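Local coordinates for protein tryptophan halogenase superfamily (Brevundimonas sp. BAL3, PDB 6FRL) that is a flavin-dependent halogenase that prefers bromination over chlorination, probably acting on aromatic substrates such as indoles, at residues B[395-400]-B[449-454]. Residues are numbered along the deposited sequence.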
ATOM      1  N   ASP B 395       7.810  -8.956 -13.784  1.00 31.36           N
ATOM      2  CA  ASP B 395       6.723  -9.936 -13.658  1.00 32.15           C
ATOM      3  C   ASP B 395       5.489  -9.567 -14.470  1.00 32.94           C
ATOM      4  O   ASP B 395       4.912 -10.430 -15.117  1.00 35.96           O
ATOM      5  CB  ASP B 395       6.332 -10.133 -12.185  1.00 31.65           C
ATOM      6  CG  ASP B 395       7.402 -10.861 -11.390  1.00 32.65           C
ATOM      7  OD1 ASP B 395       8.481 -11.177 -11.948  1.00 34.63           O
ATOM      8  OD2 ASP B 395       7.163 -11.103 -10.197  1.00 31.33           O
ATOM      9  N   PHE B 396       5.073  -8.303 -14.446  1.00 30.38           N
ATOM     10  CA  PHE B 396       3.972  -7.887 -15.314  1.00 29.74           C
ATOM     11  C   PHE B 396       4.300  -8.123 -16.782  1.00 28.74           C
ATOM     12  O   PHE B 396       3.449  -8.631 -17.518  1.00 26.31           O
ATOM     13  CB  PHE B 396       3.595  -6.413 -15.056  1.00 30.80           C
ATOM     14  CG  PHE B 396       2.324  -5.966 -15.727  1.00 29.96           C
ATOM     15  CD1 PHE B 396       1.120  -6.609 -15.453  1.00 30.65           C
ATOM     16  CD2 PHE B 396       2.310  -4.861 -16.576  1.00 30.16           C
ATOM     17  CE1 PHE B 396      -0.076  -6.178 -16.059  1.00 28.28           C
ATOM     18  CE2 PHE B 396       1.131  -4.433 -17.176  1.00 30.07           C
ATOM     19  CZ  PHE B 396      -0.068  -5.105 -16.915  1.00 27.73           C
ATOM     20  N   ILE B 397       5.530  -7.773 -17.206  1.00 28.95           N
ATOM     21  CA  ILE B 397       5.953  -7.996 -18.609  1.00 28.61           C
ATOM     22  C   ILE B 397       5.957  -9.504 -18.965  1.00 29.04           C
ATOM     23  O   ILE B 397       5.404  -9.914 -19.973  1.00 25.81           O
ATOM     24  CB  ILE B 397       7.324  -7.329 -18.916  1.00 25.53           C
ATOM     25  CG1 ILE B 397       7.139  -5.801 -18.905  1.00 25.36           C
ATOM     26  CG2 ILE B 397       7.861  -7.787 -20.272  1.00 22.31           C
ATOM     27  CD1 ILE B 397       8.409  -4.996 -18.795  1.00 24.51           C
ATOM     28  N   ILE B 398       6.565 -10.315 -18.108  1.00 29.61           N
ATOM     29  CA  ILE B 398       6.586 -11.765 -18.280  1.00 29.79           C
ATOM     30  C   ILE B 398       5.183 -12.363 -18.556  1.00 30.77           C
ATOM     31  O   ILE B 398       5.010 -13.160 -19.502  1.00 33.12           O
ATOM     32  CB  ILE B 398       7.217 -12.443 -17.036  1.00 29.25           C
ATOM     33  CG1 ILE B 398       8.722 -12.187 -17.029  1.00 28.26           C
ATOM     34  CG2 ILE B 398       6.945 -13.956 -17.044  1.00 28.68           C
ATOM     35  CD1 ILE B 398       9.402 -12.531 -15.730  1.00 30.53           C
ATOM     36  N   LEU B 399       4.202 -11.969 -17.738  1.00 27.41           N
ATOM     37  CA  LEU B 399       2.828 -12.464 -17.851  1.00 26.85           C
ATOM     38  C   LEU B 399       2.287 -12.419 -19.269  1.00 26.81           C
ATOM     39  O   LEU B 399       1.576 -13.353 -19.673  1.00 28.74           O
ATOM     40  CB  LEU B 399       1.861 -11.699 -16.908  1.00 26.21           C
ATOM     41  CG  LEU B 399       0.438 -12.256 -16.812  1.00 25.66           C
ATOM     42  CD1 LEU B 399       0.430 -13.646 -16.206  1.00 27.06           C
ATOM     43  CD2 LEU B 399      -0.476 -11.349 -16.034  1.00 26.04           C
ATOM     44  N   HIS B 400       2.597 -11.344 -20.003  1.00 26.18           N
ATOM     45  CA  HIS B 400       2.090 -11.141 -21.363  1.00 27.89           C
ATOM     46  C   HIS B 400       2.543 -12.316 -22.294  1.00 31.45           C
ATOM     47  O   HIS B 400       1.769 -12.845 -23.128  1.00 32.98           O
ATOM     48  CB  HIS B 400       2.575  -9.810 -21.947  1.00 28.26           C
ATOM     49  CG  HIS B 400       2.010  -8.567 -21.305  1.00 29.49           C
ATOM     50  ND1 HIS B 400       2.335  -8.166 -20.026  1.00 29.09           N
ATOM     51  CD2 HIS B 400       1.222  -7.574 -21.817  1.00 29.02           C
ATOM     52  CE1 HIS B 400       1.752  -7.004 -19.763  1.00 27.62           C
ATOM     53  NE2 HIS B 400       1.070  -6.624 -20.832  1.00 26.91           N
ATOM     54  N   SER B 449      -4.965  -3.287 -13.977  1.00 29.65           N
ATOM     55  CA  SER B 449      -4.076  -3.574 -15.090  1.00 29.82           C
ATOM     56  C   SER B 449      -3.812  -5.061 -15.239  1.00 28.15           C
ATOM     57  O   SER B 449      -3.632  -5.546 -16.357  1.00 27.14           O
ATOM     58  CB  SER B 449      -2.770  -2.787 -14.942  1.00 30.47           C
ATOM     59  OG  SER B 449      -3.025  -1.426 -15.236  1.00 28.65           O
ATOM     60  N   TRP B 450      -3.757  -5.769 -14.114  1.00 27.99           N
ATOM     61  CA  TRP B 450      -3.582  -7.236 -14.107  1.00 27.96           C
ATOM     62  C   TRP B 450      -4.819  -7.915 -14.708  1.00 25.99           C
ATOM     63  O   TRP B 450      -4.707  -8.808 -15.557  1.00 21.86           O
ATOM     64  CB  TRP B 450      -3.274  -7.740 -12.665  1.00 28.48           C
ATOM     65  CG  TRP B 450      -1.888  -7.352 -12.243  1.00 28.08           C
ATOM     66  CD1 TRP B 450      -1.508  -6.168 -11.697  1.00 29.13           C
ATOM     67  CD2 TRP B 450      -0.687  -8.117 -12.409  1.00 28.61           C
ATOM     68  NE1 TRP B 450      -0.151  -6.147 -11.485  1.00 29.21           N
ATOM     69  CE2 TRP B 450       0.381  -7.326 -11.928  1.00 29.23           C
ATOM     70  CE3 TRP B 450      -0.405  -9.390 -12.936  1.00 29.94           C
ATOM     71  CZ2 TRP B 450       1.711  -7.765 -11.949  1.00 31.05           C
ATOM     72  CZ3 TRP B 450       0.916  -9.835 -12.939  1.00 30.08           C
ATOM     73  CH2 TRP B 450       1.953  -9.024 -12.448  1.00 29.74           C
ATOM     74  N   LEU B 451      -5.993  -7.445 -14.255  1.00 25.95           N
ATOM     75  CA  LEU B 451      -7.298  -7.816 -14.814  1.00 25.41           C
ATOM     76  C   LEU B 451      -7.355  -7.671 -16.328  1.00 24.21           C
ATOM     77  O   LEU B 451      -7.828  -8.573 -17.006  1.00 23.49           O
ATOM     78  CB  LEU B 451      -8.410  -7.001 -14.182  1.00 25.79           C
ATOM     79  CG  LEU B 451      -9.863  -7.323 -14.553  1.00 27.02           C
ATOM     80  CD1 LEU B 451     -10.194  -8.809 -14.447  1.00 27.28           C
ATOM     81  CD2 LEU B 451     -10.828  -6.542 -13.658  1.00 26.37           C
ATOM     82  N   ALA B 452      -6.857  -6.552 -16.856  1.00 24.20           N
ATOM     83  CA  ALA B 452      -6.870  -6.313 -18.314  1.00 23.69           C
ATOM     84  C   ALA B 452      -6.075  -7.378 -19.071  1.00 24.27           C
ATOM     85  O   ALA B 452      -6.448  -7.802 -20.176  1.00 24.18           O
ATOM     86  CB  ALA B 452      -6.331  -4.927 -18.643  1.00 22.33           C
ATOM     87  N   ILE B 453      -4.964  -7.802 -18.478  1.00 23.86           N
ATOM     88  CA  ILE B 453      -4.136  -8.816 -19.111  1.00 23.66           C
ATOM     89  C   ILE B 453      -4.778 -10.211 -18.960  1.00 25.55           C
ATOM     90  O   ILE B 453      -4.876 -10.962 -19.946  1.00 23.13           O
ATOM     91  CB  ILE B 453      -2.690  -8.753 -18.581  1.00 22.98           C
ATOM     92  CG1 ILE B 453      -2.097  -7.323 -18.790  1.00 22.17           C
ATOM     93  CG2 ILE B 453      -1.819  -9.827 -19.243  1.00 23.61           C
ATOM     94  CD1 ILE B 453      -2.260  -6.711 -20.174  1.00 21.17           C
ATOM     95  N   TYR B 454      -5.271 -10.536 -17.755  1.00 26.48           N
ATOM     96  CA  TYR B 454      -5.937 -11.829 -17.569  1.00 27.65           C
ATOM     97  C   TYR B 454      -7.079 -11.963 -18.582  1.00 28.16           C
ATOM     98  O   TYR B 454      -7.133 -12.944 -19.332  1.00 27.25           O
ATOM     99  CB  TYR B 454      -6.439 -12.035 -16.136  1.00 26.98           C
ATOM    100  CG  TYR B 454      -5.347 -12.193 -15.077  1.00 26.51           C
ATOM    101  CD1 TYR B 454      -4.311 -13.088 -15.241  1.00 26.95           C
ATOM    102  CD2 TYR B 454      -5.385 -11.455 -13.881  1.00 26.38           C
ATOM    103  CE1 TYR B 454      -3.326 -13.243 -14.250  1.00 28.75           C
ATOM    104  CE2 TYR B 454      -4.417 -11.587 -12.898  1.00 26.45           C
ATOM    105  CZ  TYR B 454      -3.384 -12.480 -13.085  1.00 28.06           C
ATOM    106  OH  TYR B 454      -2.418 -12.651 -12.116  1.00 30.38           O
TER
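Phe396 turns a ring edge to one face of the Trp450 indole: the centroids of the phenyl and the six-membered ring lie 5.0 Å apart with planes at 61°, an edge-to-face pair whose closest atoms are Phe396 CD1 and Trp450 CE2 (3.7 Å). The far end of the same phenyl reaches the second helix, with Phe396 CZ 3.5 Å from Ile453 CG1 and, near the ring plane, Phe396 CE1 3.6 Å from the carbonyl Ser449 O. One turn on, Leu399 points toward the partner helix, and its CD2 meets Trp450 CE3 (3.7 Å), Ile453 CG2 (3.8 Å) and Tyr454 CE1 (3.9 Å). His400 adds a contact through NE2, 3.4 Å from Ile453 CD1; its ND1 donates to Phe396 O at 2.8 Å, while NE2 is hydrogen-bonded to Glu351, so both ring nitrogens are satisfied. No hydrogen bond joins the two segments, and the 403 Å² they bury rests mainly on apolar and aromatic packing. The segment axes are nearly parallel (14°) and come no closer than 10.8 Å, a spacing filled by the large side chains of Phe396, Leu399, Trp450 and Ile453. Helix 422-434 packs against both segments, and Phe100 of outermost sheet strand 99-103 touches Ile453, an arrangement consistent with the mainly helical substrate-side region of flavin-dependent halogenases.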